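Local coordinates for protein fervidolysin (Fervidobacterium pennivorans, PDB 1R6V) that degrades keratin into peptides as a calcium-binding, subtilisin-like serine endopeptidase, allowing its bacterium to grow on native feathers, at residues P343-L348 with Y376-S381; A159-G164 with K262-S267; A200-A205 with T350-D355. The protein carries 1 engineered substitution. All blocks are in the same frame, centred on the assembly; numbering follows the deposited sequence.

Contact 1 (P343-L348 with Y376-S381)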
loop_
_atom_site.group_PDB
_atom_site.type_symbol
_atom_site.label_atom_id
_atom_site.label_comp_id
_atom_site.label_asym_id
_atom_site.label_seq_id
_atom_site.Cartn_x
_atom_site.Cartn_y
_atom_site.Cartn_z
ATOM N N PRO A 343 3.922 17.330 18.260
ATOM C CA PRO A 343 3.099 17.274 19.480
ATOM C C PRO A 343 1.908 16.346 19.268
ATOM O O PRO A 343 1.170 16.503 18.301
ATOM C CB PRO A 343 2.701 18.740 19.708
ATOM C CG PRO A 343 2.951 19.411 18.393
ATOM C CD PRO A 343 4.150 18.721 17.836
ATOM N N GLY A 344 1.730 15.379 20.169
ATOM C CA GLY A 344 0.647 14.423 20.017
ATOM C C GLY A 344 0.024 13.981 21.332
ATOM O O GLY A 344 -0.588 12.912 21.413
ATOM N N VAL A 345 0.191 14.798 22.359
ATOM C CA VAL A 345 -0.385 14.497 23.669
ATOM C C VAL A 345 -0.981 15.796 24.202
ATOM O O VAL A 345 -0.385 16.850 24.057
ATOM C CB VAL A 345 0.698 13.931 24.638
ATOM C CG1 VAL A 345 0.062 13.552 25.957
ATOM C CG2 VAL A 345 1.363 12.702 24.023
ATOM N N THR A 346 -2.182 15.734 24.780
ATOM C CA THR A 346 -2.836 16.921 25.324
ATOM C C THR A 346 -2.995 18.012 24.261
ATOM O O THR A 346 -2.633 19.170 24.464
ATOM C CB THR A 346 -2.045 17.470 26.544
ATOM O OG1 THR A 346 -1.686 16.371 27.392
ATOM C CG2 THR A 346 -2.907 18.448 27.353
ATOM N N ILE A 347 -3.553 17.617 23.123
ATOM C CA ILE A 347 -3.785 18.533 22.020
ATOM C C ILE A 347 -5.247 18.979 22.029
ATOM O O ILE A 347 -6.160 18.185 21.749
ATOM C CB ILE A 347 -3.489 17.869 20.659
ATOM C CG1 ILE A 347 -2.049 17.336 20.624
ATOM C CG2 ILE A 347 -3.745 18.874 19.525
ATOM C CD1 ILE A 347 -0.974 18.375 20.940
ATOM N N LEU A 348 -5.445 20.260 22.322
ATOM C CA LEU A 348 -6.759 20.868 22.376
ATOM C C LEU A 348 -7.194 21.276 20.972
ATOM O O LEU A 348 -6.458 21.965 20.280
ATOM C CB LEU A 348 -6.720 22.110 23.275
ATOM C CG LEU A 348 -8.048 22.868 23.372
ATOM C CD1 LEU A 348 -9.111 21.940 23.981
ATOM C CD2 LEU A 348 -7.872 24.126 24.252
ATOM N N TYR A 376 -9.496 17.572 24.447
ATOM C CA TYR A 376 -8.065 17.295 24.450
ATOM C C TYR A 376 -7.845 15.833 24.066
ATOM O O TYR A 376 -8.345 14.932 24.733
ATOM C CB TYR A 376 -7.460 17.523 25.844
ATOM C CG TYR A 376 -7.665 18.908 26.412
ATOM C CD1 TYR A 376 -8.871 19.245 27.011
ATOM C CD2 TYR A 376 -6.661 19.873 26.355
ATOM C CE1 TYR A 376 -9.085 20.499 27.543
ATOM C CE2 TYR A 376 -6.872 21.154 26.892
ATOM C CZ TYR A 376 -8.093 21.445 27.481
ATOM O OH TYR A 376 -8.354 22.689 28.004
ATOM N N TYR A 377 -7.076 15.606 23.006
ATOM C CA TYR A 377 -6.793 14.258 22.536
ATOM C C TYR A 377 -5.299 13.953 22.563
ATOM O O TYR A 377 -4.454 14.853 22.641
ATOM C CB TYR A 377 -7.258 14.075 21.084
ATOM C CG TYR A 377 -8.752 14.003 20.856
ATOM C CD1 TYR A 377 -9.654 13.998 21.919
ATOM C CD2 TYR A 377 -9.255 13.909 19.562
ATOM C CE1 TYR A 377 -11.036 13.896 21.699
ATOM C CE2 TYR A 377 -10.623 13.812 19.323
ATOM C CZ TYR A 377 -11.510 13.806 20.390
ATOM O OH TYR A 377 -12.872 13.719 20.154
ATOM N N GLN A 378 -4.990 12.668 22.459
ATOM C CA GLN A 378 -3.619 12.205 22.402
ATOM C C GLN A 378 -3.574 11.114 21.340
ATOM O O GLN A 378 -4.569 10.428 21.104
ATOM C CB GLN A 378 -3.210 11.651 23.764
ATOM C CG GLN A 378 -2.046 10.712 23.763
ATOM C CD GLN A 378 -2.074 9.807 24.995
ATOM O OE1 GLN A 378 -2.013 10.283 26.122
ATOM N NE2 GLN A 378 -2.173 8.498 24.777
ATOM N N GLY A 379 -2.434 10.979 20.675
ATOM C CA GLY A 379 -2.298 9.941 19.677
ATOM C C GLY A 379 -1.485 10.406 18.494
ATOM O O GLY A 379 -1.265 11.606 18.311
ATOM N N THR A 380 -1.031 9.453 17.692
ATOM C CA THR A 380 -0.263 9.814 16.517
ATOM C C THR A 380 -1.181 10.586 15.562
ATOM O O THR A 380 -0.718 11.381 14.740
ATOM C CB THR A 380 0.315 8.563 15.831
ATOM O OG1 THR A 380 0.983 7.752 16.811
ATOM C CG2 THR A 380 1.328 8.972 14.798
ATOM N N SER A 381 -2.492 10.394 15.697
ATOM C CA SER A 381 -3.421 11.109 14.820
ATOM C C SER A 381 -3.495 12.592 15.212
ATOM O O SER A 381 -4.007 13.433 14.461
ATOM C CB SER A 381 -4.815 10.470 14.867
ATOM O OG SER A 381 -5.440 10.674 16.118
#

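Contact 2 (A159-G164 with K262-S267)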
loop_
_atom_site.group_PDB
_atom_site.type_symbol
_atom_site.label_atom_id
_atom_site.label_comp_id
_atom_site.label_asym_id
_atom_site.label_seq_id
_atom_site.Cartn_x
_atom_site.Cartn_y
_atom_site.Cartn_z
ATOM N N ALA A 159 -6.406 18.248 2.248
ATOM C CA ALA A 159 -7.446 17.227 2.314
ATOM C C ALA A 159 -7.315 16.469 3.615
ATOM O O ALA A 159 -6.246 15.951 3.942
ATOM C CB ALA A 159 -7.347 16.258 1.144
ATOM N N VAL A 160 -8.411 16.432 4.366
ATOM C CA VAL A 160 -8.441 15.696 5.625
ATOM C C VAL A 160 -9.196 14.405 5.263
ATOM O O VAL A 160 -10.417 14.397 5.130
ATOM C CB VAL A 160 -9.150 16.523 6.735
ATOM C CG1 VAL A 160 -9.497 15.626 7.940
ATOM C CG2 VAL A 160 -8.214 17.655 7.199
ATOM N N VAL A 161 -8.434 13.330 5.102
ATOM C CA VAL A 161 -8.930 12.008 4.687
ATOM C C VAL A 161 -9.160 11.288 5.994
ATOM O O VAL A 161 -8.250 10.716 6.581
ATOM C CB VAL A 161 -7.873 11.354 3.799
ATOM C CG1 VAL A 161 -8.434 10.067 3.182
ATOM C CG2 VAL A 161 -7.472 12.364 2.700
ATOM N N ASP A 162 -10.422 11.289 6.408
ATOM C CA ASP A 162 -10.746 10.848 7.750
ATOM C C ASP A 162 -12.258 10.539 7.879
ATOM O O ASP A 162 -12.898 10.057 6.934
ATOM C CB ASP A 162 -10.362 12.052 8.628
ATOM C CG ASP A 162 -9.922 11.678 10.005
ATOM O OD1 ASP A 162 -10.790 11.289 10.817
ATOM O OD2 ASP A 162 -8.699 11.781 10.264
ATOM N N THR A 163 -12.803 10.857 9.053
ATOM C CA THR A 163 -14.215 10.639 9.397
ATOM C C THR A 163 -15.169 11.736 8.909
ATOM O O THR A 163 -16.377 11.651 9.152
ATOM C CB THR A 163 -14.412 10.608 10.929
ATOM O OG1 THR A 163 -13.970 11.858 11.488
ATOM C CG2 THR A 163 -13.624 9.477 11.567
ATOM N N GLY A 164 -14.651 12.740 8.213
ATOM C CA GLY A 164 -15.507 13.850 7.811
ATOM C C GLY A 164 -15.256 14.979 8.804
ATOM O O GLY A 164 -14.646 14.757 9.860
ATOM N N LYS A 262 -3.151 20.101 -2.078
ATOM C CA LYS A 262 -1.700 20.033 -2.234
ATOM C C LYS A 262 -1.033 19.215 -1.131
ATOM O O LYS A 262 0.145 18.877 -1.220
ATOM C CB LYS A 262 -1.090 21.437 -2.300
ATOM C CG LYS A 262 -1.485 22.206 -3.547
ATOM C CD LYS A 262 -1.211 21.410 -4.791
ATOM C CE LYS A 262 -1.779 22.117 -6.020
ATOM N NZ LYS A 262 -1.630 21.267 -7.236
ATOM N N VAL A 263 -1.784 18.915 -0.077
ATOM C CA VAL A 263 -1.264 18.059 0.986
ATOM C C VAL A 263 -2.482 17.348 1.585
ATOM O O VAL A 263 -3.586 17.901 1.598
ATOM C CB VAL A 263 -0.480 18.869 2.077
ATOM C CG1 VAL A 263 -1.348 19.994 2.640
ATOM C CG2 VAL A 263 -0.020 17.928 3.189
ATOM N N MET A 264 -2.299 16.094 2.001
ATOM C CA MET A 264 -3.386 15.309 2.616
ATOM C C MET A 264 -2.922 14.759 3.948
ATOM O O MET A 264 -1.758 14.402 4.096
ATOM C CB MET A 264 -3.772 14.107 1.742
ATOM C CG MET A 264 -4.131 14.479 0.295
ATOM S SD MET A 264 -5.176 13.186 -0.526
ATOM C CE MET A 264 -4.843 13.592 -2.286
ATOM N N ASN A 265 -3.850 14.664 4.896
ATOM C CA ASN A 265 -3.546 14.140 6.225
ATOM C C ASN A 265 -4.241 12.779 6.357
ATOM O O ASN A 265 -5.437 12.678 6.108
ATOM C CB ASN A 265 -4.057 15.109 7.297
ATOM C CG ASN A 265 -3.735 14.626 8.706
ATOM O OD1 ASN A 265 -4.515 13.881 9.324
ATOM N ND2 ASN A 265 -2.571 15.019 9.203
ATOM N N HIS A 266 -3.477 11.745 6.701
ATOM C CA HIS A 266 -4.000 10.374 6.859
ATOM C C HIS A 266 -3.622 9.762 8.204
ATOM O O HIS A 266 -2.442 9.750 8.558
ATOM C CB HIS A 266 -3.394 9.424 5.822
ATOM C CG HIS A 266 -3.633 9.821 4.401
ATOM N ND1 HIS A 266 -4.732 9.393 3.679
ATOM C CD2 HIS A 266 -2.908 10.605 3.569
ATOM C CE1 HIS A 266 -4.670 9.907 2.459
ATOM N NE2 HIS A 266 -3.572 10.644 2.368
ATOM N N SER A 267 -4.593 9.234 8.938
ATOM C CA SER A 267 -4.264 8.554 10.190
ATOM C C SER A 267 -5.112 7.296 10.263
ATOM O O SER A 267 -5.997 7.159 11.116
ATOM C CB SER A 267 -4.518 9.453 11.395
ATOM O OG SER A 267 -3.541 10.491 11.422
HETATM O O HOH W 1 -7.389 9.548 8.903
HETATM O O HOH W 2 -7.017 13.080 8.537
#

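Contact 3 (A200-A205 with T350-D355). Engineered in segment 200-205: Ala200 (natural residue His).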
loop_
_atom_site.group_PDB
_atom_site.type_symbol
_atom_site.label_atom_id
_atom_site.label_comp_id
_atom_site.label_asym_id
_atom_site.label_seq_id
_atom_site.Cartn_x
_atom_site.Cartn_y
_atom_site.Cartn_z
ATOM N N ALA A 200 -12.934 12.524 15.071
ATOM C CA ALA A 200 -11.530 12.675 14.685
ATOM C C ALA A 200 -11.212 13.705 13.617
ATOM O O ALA A 200 -10.361 14.561 13.828
ATOM C CB ALA A 200 -10.954 11.335 14.276
ATOM N N GLY A 201 -11.887 13.622 12.478
ATOM C CA GLY A 201 -11.608 14.563 11.391
ATOM C C GLY A 201 -11.751 16.031 11.757
ATOM O O GLY A 201 -11.024 16.902 11.271
ATOM N N THR A 202 -12.716 16.332 12.618
ATOM C CA THR A 202 -12.924 17.719 13.042
ATOM C C THR A 202 -11.779 18.186 13.937
ATOM O O THR A 202 -11.342 19.334 13.856
ATOM C CB THR A 202 -14.234 17.855 13.828
ATOM O OG1 THR A 202 -15.315 17.417 13.000
ATOM C CG2 THR A 202 -14.487 19.301 14.233
ATOM N N HIS A 203 -11.311 17.289 14.804
ATOM C CA HIS A 203 -10.193 17.610 15.691
ATOM C C HIS A 203 -8.969 17.882 14.799
ATOM O O HIS A 203 -8.234 18.853 14.994
ATOM C CB HIS A 203 -9.961 16.441 16.662
ATOM C CG HIS A 203 -9.168 16.805 17.876
ATOM N ND1 HIS A 203 -7.790 16.778 17.900
ATOM C CD2 HIS A 203 -9.559 17.222 19.107
ATOM C CE1 HIS A 203 -7.365 17.160 19.090
ATOM N NE2 HIS A 203 -8.419 17.435 19.845
ATOM N N VAL A 204 -8.777 17.032 13.800
ATOM C CA VAL A 204 -7.686 17.180 12.838
ATOM C C VAL A 204 -7.782 18.530 12.125
ATOM O O VAL A 204 -6.799 19.273 12.030
ATOM C CB VAL A 204 -7.765 16.065 11.765
ATOM C CG1 VAL A 204 -6.783 16.351 10.621
ATOM C CG2 VAL A 204 -7.476 14.707 12.409
ATOM N N ALA A 205 -8.969 18.834 11.613
ATOM C CA ALA A 205 -9.200 20.080 10.899
ATOM C C ALA A 205 -8.853 21.312 11.740
ATOM O O ALA A 205 -8.249 22.251 11.241
ATOM C CB ALA A 205 -10.664 20.156 10.431
ATOM N N THR A 350 -10.948 21.420 18.018
ATOM C CA THR A 350 -12.372 21.399 17.727
ATOM C C THR A 350 -12.958 19.988 17.607
ATOM O O THR A 350 -12.324 19.100 17.045
ATOM C CB THR A 350 -12.633 22.130 16.385
ATOM O OG1 THR A 350 -11.693 21.669 15.402
ATOM C CG2 THR A 350 -12.450 23.631 16.537
ATOM N N VAL A 351 -14.146 19.769 18.174
ATOM C CA VAL A 351 -14.823 18.485 18.003
ATOM C C VAL A 351 -16.250 18.847 17.602
ATOM O O VAL A 351 -16.707 19.968 17.848
ATOM C CB VAL A 351 -14.823 17.563 19.276
ATOM C CG1 VAL A 351 -13.389 17.176 19.637
ATOM C CG2 VAL A 351 -15.543 18.229 20.450
ATOM N N PRO A 352 -16.959 17.921 16.947
ATOM C CA PRO A 352 -18.335 18.219 16.531
ATOM C C PRO A 352 -19.220 18.593 17.712
ATOM O O PRO A 352 -19.043 18.079 18.813
ATOM C CB PRO A 352 -18.781 16.926 15.849
ATOM C CG PRO A 352 -17.887 15.881 16.458
ATOM C CD PRO A 352 -16.568 16.563 16.541
ATOM N N GLY A 353 -20.164 19.498 17.476
ATOM C CA GLY A 353 -21.063 19.923 18.539
ATOM C C GLY A 353 -22.023 18.834 19.004
ATOM O O GLY A 353 -22.203 17.828 18.331
ATOM N N GLU A 354 -22.664 19.055 20.149
ATOM C CA GLU A 354 -23.590 18.081 20.723
ATOM C C GLU A 354 -24.637 17.532 19.767
ATOM O O GLU A 354 -24.959 16.348 19.825
ATOM C CB GLU A 354 -24.283 18.683 21.941
ATOM C CG GLU A 354 -23.334 18.966 23.091
ATOM C CD GLU A 354 -24.072 19.282 24.375
ATOM O OE1 GLU A 354 -25.141 18.678 24.602
ATOM O OE2 GLU A 354 -23.581 20.117 25.160
ATOM N N ASP A 355 -25.166 18.379 18.893
ATOM C CA ASP A 355 -26.182 17.933 17.943
ATOM C C ASP A 355 -25.631 17.706 16.541
ATOM O O ASP A 355 -26.386 17.662 15.564
ATOM C CB ASP A 355 -27.337 18.940 17.883
ATOM C CG ASP A 355 -28.061 19.072 19.211
ATOM O OD1 ASP A 355 -28.197 18.053 19.926
ATOM O OD2 ASP A 355 -28.509 20.187 19.541
#

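Contact 1 (P343-L348 with Y376-S381)
Ile347 and Tyr377 form an antiparallel hydrogen-bonded pair, Ile347 N reaching Tyr377 O over 2.9 Å and Tyr377 N returning to Ile347 O over 3.0 Å, beside the non-hydrogen-bonded pair of Leu348 and Tyr376. Thr346 and Ile347 both lie opposite Tyr377, a G1 beta bulge, and beyond it Gly379 N donates to Gly344 O over 2.8 Å at a nearly straight N-H...O angle of 167°. The largest side-chain contact belongs to Leu348 and Tyr376. Leu348 holds CG anti to its backbone N (chi1 178°), which carries the branch over the Tyr376 ring, where CD1 lies almost on the ring normal, 3.7 Å from the centroid, a CH-pi contact over one face; CB lies by CE2 of the same ring. Thr346 CG2 comes to the ring obliquely, 4.1 Å from Tyr376 CD2. The phenol oxygen of Tyr376 is hydrogen-bonded to the carboxylate of Glu134, which fixes the far end of the ring. On the other side of the bulge the aliphatic part of Gln378 runs alongside Val345, Gln378 CG lying 4.0 Å from Val345 CG2. Ile347 and Tyr377 turn to the sheet face away from Leu348 and Tyr376, and both reach Met382 of helix 380-397. Strand 374-378 is the middle one of a small three-stranded antiparallel sheet, and the chain passes from it through Gly379, with a positive phi of 143°, to Ser381, the inferred charge-relay serine of this subtilisin-like domain, in the first part of helix 380-397.

Contact 2 (A159-G164 with K262-S267)
Val161 packs against the His266 ring, which it meets obliquely: its CB lies 3.7 Å from His266 ND1 and its CG2 equally near His266 CE1. CG1 stands anti to the backbone N (chi1 -172°), and both methyls come up to ND1 and CE1 from one side of the ring plane. On the same face of the sheet Met264 SD comes to 4.0 Å from Val161 CG2, while Met264 CG touches Ala159 CB. His266 ND1 is hydrogen-bonded to Trp268 NE1. An alanine in place of Val161 would probably open a gap beside the imidazole and Met264 SD and leave that side of the ring less closely packed. The two strands are parallel neighbours in the central subtilase sheet, Asn265 N bonding to Ala159 O over 2.9 Å. Toward the C-terminal ends the pairing relaxes: the bond from Val161 N to Asn265 O lengthens to 3.2 Å, and water takes over. One water donates to Val161 O and Asp162 OD2 and accepts from Ser267 N at 2.8 Å. A second lies 2.7 Å from both Asp162 OD2 and Asn265 OD1; Asn265 ND2 is hydrogen-bonded to Thr388 OG1 of helix 380-397. Asp162, the inferred charge-relay aspartate, accepts Thr163 N through the anti lone pair of OD1.

Contact 3 (A200-A205 with T350-D355)
Thr350 OG1 donates a 2.8 Å hydrogen bond to Thr202 O, a carbonyl in the first turn of helix 200-209. The hydroxyl occupies the crowded position between its own backbone N and carbonyl carbon (chi1 47°), and it approaches from above the carbonyl plane of Thr202, 45° out of it. The backbone carbonyl of Thr350 also presses on the helix: Thr350 O lies 2.9 Å from His203 CA in a CA-H...O contact and 3.6 Å from Thr202 CG2. Further along, the Thr202 and Pro352 side chains meet at an angle, Thr202 CB 3.8 Å from Pro352 CD, and Thr202 OG1 accepts a hydrogen bond from Asp166 N. His203 and Val351 lie side by side; the valine CG1 stands at the edge of the imidazole, in its plane, 3.9 Å from His203 CD2. His203 NE2 is bound by Asp375 O and the ring is stacked on Tyr377, which holds its rotation. Ala200, at the start of the helix, is an engineered replacement for the natural histidine, inferred to belong to the charge relay. The helix thus lies between the loop after strand 347-350 and strand 157-162, whose Val160 and Asp162 touch Val204, with Pro385 of helix 380-397 also packed on Val204.

The three contacts bring together the inferred charge-relay positions of the subtilase domain: Ser381 in contact 1, Asp162 in contact 2 and Ala200, the engineered replacement for histidine, in contact 3. Contact 2 meets contact 3 where Thr163 OG1 lies 2.9 Å from Gly201 N, a probable hydrogen bond, and where Asp162 OD1 comes 3.5 Å from Ala200 CB. Contacts 1 and 2 touch through Ser381 CA and Ser267 OG, 3.5 Å apart. Between contacts 1 and 3, Tyr377 OH, hydrogen-bonded to Ser199 OG, packs 3.5 Å from Val351 CG1. The bound calcium ion lies about 8 Å from the side chain of Thr350 in contact 3 and about 10 Å from that of Leu348 in contact 1.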